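Dipeptide Epimerase (Enterococcus faecalis V583, PDB 3JVA) is a magnesium-binding enzyme of the mandelate racemase/muconate lactonizing group in the enolase superfamily, built from an N-terminal capping domain and a TIM-barrel-like domain. Local coordinates at residues T55-L59 / A60-E64; I261-L265 / M266-G270. All coordinates share one frame; numbering follows the deposited sequence.

Contact 1. Residues T55-L59 / A60-E64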
loop_
_atom_site.group_PDB
_atom_site.type_symbol
_atom_site.label_atom_id
_atom_site.label_comp_id
_atom_site.label_asym_id
_atom_site.label_seq_id
_atom_site.Cartn_x
_atom_site.Cartn_y
_atom_site.Cartn_z
ATOM N N THR B 55 15.270 15.951 -26.351
ATOM C CA THR B 55 14.066 15.279 -26.829
ATOM C C THR B 55 14.328 14.298 -27.962
ATOM O O THR B 55 13.448 13.520 -28.320
ATOM C CB THR B 55 13.039 16.300 -27.344
ATOM O OG1 THR B 55 13.613 17.030 -28.436
ATOM C CG2 THR B 55 12.645 17.269 -26.248
ATOM N N GLY B 56 15.529 14.346 -28.528
ATOM C CA GLY B 56 15.856 13.480 -29.648
ATOM C C GLY B 56 15.395 14.109 -30.958
ATOM O O GLY B 56 15.702 13.615 -32.040
ATOM N N GLU B 57 14.662 15.215 -30.857
ATOM C CA GLU B 57 14.148 15.910 -32.039
ATOM C C GLU B 57 15.272 16.544 -32.864
ATOM O O GLU B 57 16.129 17.245 -32.328
ATOM C CB GLU B 57 13.152 17.000 -31.620
ATOM C CG GLU B 57 11.908 16.479 -30.903
ATOM C CD GLU B 57 10.909 15.840 -31.850
ATOM O OE1 GLU B 57 9.890 16.491 -32.167
ATOM O OE2 GLU B 57 11.142 14.690 -32.285
ATOM N N THR B 58 15.256 16.291 -34.167
ATOM C CA THR B 58 16.257 16.847 -35.074
ATOM C C THR B 58 15.580 17.818 -36.038
ATOM O O THR B 58 14.362 17.782 -36.213
ATOM C CB THR B 58 16.932 15.746 -35.904
ATOM O OG1 THR B 58 15.952 15.112 -36.738
ATOM C CG2 THR B 58 17.559 14.697 -34.990
ATOM N N LEU B 59 16.360 18.694 -36.659
ATOM C CA LEU B 59 15.775 19.635 -37.607
ATOM C C LEU B 59 15.222 18.890 -38.823
ATOM O O LEU B 59 14.115 19.168 -39.268
ATOM C CB LEU B 59 16.809 20.670 -38.054
ATOM C CG LEU B 59 16.316 21.717 -39.060
ATOM C CD1 LEU B 59 15.176 22.531 -38.454
ATOM C CD2 LEU B 59 17.473 22.631 -39.444
ATOM N N ALA B 60 15.985 17.936 -39.353
ATOM C CA ALA B 60 15.533 17.180 -40.524
ATOM C C ALA B 60 14.242 16.411 -40.251
ATOM O O ALA B 60 13.320 16.408 -41.080
ATOM C CB ALA B 60 16.630 16.218 -40.985
ATOM N N GLY B 61 14.173 15.754 -39.097
ATOM C CA GLY B 61 12.976 15.003 -38.757
ATOM C C GLY B 61 11.801 15.929 -38.494
ATOM O O GLY B 61 10.659 15.636 -38.852
ATOM N N THR B 62 12.080 17.062 -37.862
ATOM C CA THR B 62 11.027 18.024 -37.555
ATOM C C THR B 62 10.452 18.625 -38.835
ATOM O O THR B 62 9.238 18.788 -38.963
ATOM C CB THR B 62 11.564 19.136 -36.642
ATOM O OG1 THR B 62 11.980 18.550 -35.403
ATOM C CG2 THR B 62 10.479 20.178 -36.358
ATOM N N LEU B 63 11.322 18.955 -39.783
ATOM C CA LEU B 63 10.857 19.512 -41.049
ATOM C C LEU B 63 9.984 18.493 -41.776
ATOM O O LEU B 63 8.906 18.830 -42.271
ATOM C CB LEU B 63 12.044 19.915 -41.931
ATOM C CG LEU B 63 12.843 21.136 -41.460
ATOM C CD1 LEU B 63 14.106 21.278 -42.294
ATOM C CD2 LEU B 63 11.974 22.396 -41.570
ATOM N N GLU B 64 10.441 17.244 -41.836
ATOM C CA GLU B 64 9.672 16.202 -42.509
ATOM C C GLU B 64 8.298 16.006 -41.872
ATOM O O GLU B 64 7.279 15.926 -42.570
ATOM C CB GLU B 64 10.441 14.871 -42.508
ATOM C CG GLU B 64 9.606 13.678 -42.990
ATOM C CD GLU B 64 10.419 12.414 -43.251
ATOM O OE1 GLU B 64 11.425 12.173 -42.554
ATOM O OE2 GLU B 64 10.036 11.640 -44.152
HETATM O O HOH W 1 9.761 16.747 -34.800
#
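Thr58 and Gly61 meet where an extended chain (Thr58 phi/psi -114/161°) turns into the helix 59-73, and the bond from Leu63 N to Leu59 O, 2.8 Å, is among the first i to i+4 bonds of the helix. Thr58 is the N-cap: its OG1 accepts from Gly61 N at 3.0 Å. A chi1 of 63° sets that hydroxyl between the backbone N and the carbonyl carbon, where it faces Gly61 N in the first turn. The carbonyl of the same residue is gripped twice by Thr62, whose N and OG1 reach Thr58 O from opposite faces of its plane; the hydroxyl bond is the shorter, OG1 to O 2.6 Å. Because Thr62 OG1 spends its proton there, it can accept from a water, which donates to it at 2.9 Å and also to Glu57 OE1. That carboxylate oxygen is held as well by Ala97 N, at the start of helix 96-114. On another side of the helix, Leu63 CD1 packs against Leu59 CG at 3.9 Å, the two side chains running at a slant to each other. Ala60 N bonds to Glu64 OE1 of a second subunit, and the reciprocal bond is also made. Two N-H groups of the first turn are thus taken up, Gly61 N by the Thr58 hydroxyl and Ala60 N by a carboxylate whose negative charge probably suits the positive end of the helix dipole.

Contact 2. Residues I261-L265 / M266-G270; sequences INIKL and MKCGG
Lys264 O is gripped by two backbone donors, Lys267 N at 2.9 Å and Cys268 N at 3.1 Å. The first stands above the carbonyl plane, 57° out of it, whereas the second lies nearly along the C=O axis, so the two use different regions of the oxygen. One residue on, Leu265 O also accepts twice: Gly270 N comes in the carbonyl plane on a lone pair, at 3.1 Å from the oxygen, while Gly269 N is tilted from that plane. The positive phi of Gly269, 86°, turns the chain out of the short helix 265-268 and helps bring both glycine N-H groups onto this one acceptor.

The side chain of Lys267 runs back along the chain toward the strand. A bend at chi3 (-57°) carries its CE against Lys264 CB, a tight 3.5 Å, and NZ ends 2.9 Å from Asn262 O, to which it donates. Its stronger polar partner is Asp240, a magnesium ligand, with which it forms a salt bridge; Cys243 O is a further acceptor. Lys264 instead extends beyond CG away from the turn, its side chain about 4 Å from the magnesium ion, and its NZ makes a long, weak ion pair with the same Asp240. Lys264 NZ and Lys267 NZ stay 5.7 Å apart, with that carboxylate as a partner of both. Cys268 SG packs on Ile263 CG2 at 4.2 Å.

The turn follows strand 260-263, which lies between parallel strands 236-239 and 287-290 in the barrel, and leads into helix 271-284. That helix packs on Ile263 and Leu265, while Leu265 and Met266 also meet helix 96-114.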
loop_
_atom_site.group_PDB
_atom_site.type_symbol
_atom_site.label_atom_id
_atom_site.label_comp_id
_atom_site.label_asym_id
_atom_site.label_seq_id
_atom_site.Cartn_x
_atom_site.Cartn_y
_atom_site.Cartn_z
ATOM N N ILE B 261 7.316 22.046 -11.549
ATOM C CA ILE B 261 7.489 21.391 -12.840
ATOM C C ILE B 261 7.766 22.416 -13.931
ATOM O O ILE B 261 7.060 23.416 -14.049
ATOM C CB ILE B 261 6.245 20.540 -13.198
ATOM C CG1 ILE B 261 6.202 19.313 -12.280
ATOM C CG2 ILE B 261 6.282 20.127 -14.670
ATOM C CD1 ILE B 261 4.957 18.445 -12.441
ATOM N N ASN B 262 8.806 22.156 -14.718
ATOM C CA ASN B 262 9.205 23.056 -15.794
ATOM C C ASN B 262 8.633 22.605 -17.128
ATOM O O ASN B 262 8.915 21.506 -17.609
ATOM C CB ASN B 262 10.737 23.124 -15.868
ATOM C CG ASN B 262 11.244 24.274 -16.729
ATOM O OD1 ASN B 262 10.551 25.273 -16.935
ATOM N ND2 ASN B 262 12.476 24.146 -17.214
ATOM N N ILE B 263 7.812 23.468 -17.711
ATOM C CA ILE B 263 7.188 23.210 -19.001
ATOM C C ILE B 263 8.034 23.807 -20.118
ATOM O O ILE B 263 8.620 24.874 -19.947
ATOM C CB ILE B 263 5.807 23.913 -19.105
ATOM C CG1 ILE B 263 4.853 23.392 -18.033
ATOM C CG2 ILE B 263 5.229 23.733 -20.511
ATOM C CD1 ILE B 263 3.567 24.217 -17.926
ATOM N N LYS B 264 8.116 23.111 -21.249
ATOM C CA LYS B 264 8.791 23.646 -22.432
ATOM C C LYS B 264 7.888 23.262 -23.599
ATOM O O LYS B 264 7.550 22.093 -23.765
ATOM C CB LYS B 264 10.186 23.061 -22.630
ATOM C CG LYS B 264 11.198 23.585 -21.624
ATOM C CD LYS B 264 12.597 23.057 -21.903
ATOM C CE LYS B 264 13.561 23.493 -20.798
ATOM N NZ LYS B 264 14.937 22.962 -21.024
ATOM N N LEU B 265 7.482 24.244 -24.395
ATOM C CA LEU B 265 6.601 23.951 -25.522
ATOM C C LEU B 265 7.190 22.914 -26.475
ATOM O O LEU B 265 6.453 22.113 -27.058
ATOM C CB LEU B 265 6.263 25.236 -26.293
ATOM C CG LEU B 265 5.526 26.328 -25.510
ATOM C CD1 LEU B 265 5.152 27.457 -26.453
ATOM C CD2 LEU B 265 4.274 25.752 -24.843
ATOM N N MET B 266 8.516 22.913 -26.620
ATOM C CA MET B 266 9.179 21.972 -27.519
ATOM C C MET B 266 9.332 20.565 -26.931
ATOM O O MET B 266 9.857 19.671 -27.592
ATOM C CB MET B 266 10.542 22.515 -27.947
ATOM C CG MET B 266 10.484 23.892 -28.616
ATOM S SD MET B 266 9.230 24.057 -29.943
ATOM C CE MET B 266 8.973 25.861 -29.909
ATOM N N LYS B 267 8.894 20.391 -25.683
ATOM C CA LYS B 267 8.916 19.091 -25.011
ATOM C C LYS B 267 7.505 18.502 -25.034
ATOM O O LYS B 267 7.325 17.289 -25.189
ATOM C CB LYS B 267 9.310 19.212 -23.536
ATOM C CG LYS B 267 10.787 19.350 -23.228
ATOM C CD LYS B 267 11.026 19.115 -21.730
ATOM C CE LYS B 267 10.202 20.069 -20.863
ATOM N NZ LYS B 267 10.425 19.838 -19.400
ATOM N N CYS B 268 6.505 19.366 -24.856
ATOM C CA CYS B 268 5.114 18.920 -24.789
ATOM C C CYS B 268 4.306 18.989 -26.078
ATOM O O CYS B 268 3.181 18.488 -26.132
ATOM C CB CYS B 268 4.366 19.687 -23.689
ATOM S SG CYS B 268 4.206 21.474 -23.962
ATOM N N GLY B 269 4.862 19.604 -27.113
ATOM C CA GLY B 269 4.136 19.682 -28.367
ATOM C C GLY B 269 3.184 20.855 -28.494
ATOM O O GLY B 269 2.176 20.763 -29.200
ATOM N N GLY B 270 3.484 21.952 -27.807
ATOM C CA GLY B 270 2.642 23.125 -27.933
ATOM C C GLY B 270 1.839 23.621 -26.754
ATOM O O GLY B 270 1.808 23.006 -25.692
#

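Both contacts are local turns that start a helix, but they belong to different domains, the first to the N-terminal domain and the second to the barrel. Contact 1 is partly buried, centred about 17 Å from the chain centre, and meets a second subunit; contact 2 is wholly buried, about 6 Å from that centre, and no other chain touches it. A threonine hydroxyl and a water supplement the backbone bonds in the first, whereas in the second, lysines are directed toward the metal site. Though their centres lie 16 Å apart, they meet where Thr55 CG2 packs on Met266 O at 3.9 Å. Both also touch helix 96-114, contact 1 through Glu57 and Thr62 and contact 2 through Leu265 and Met266.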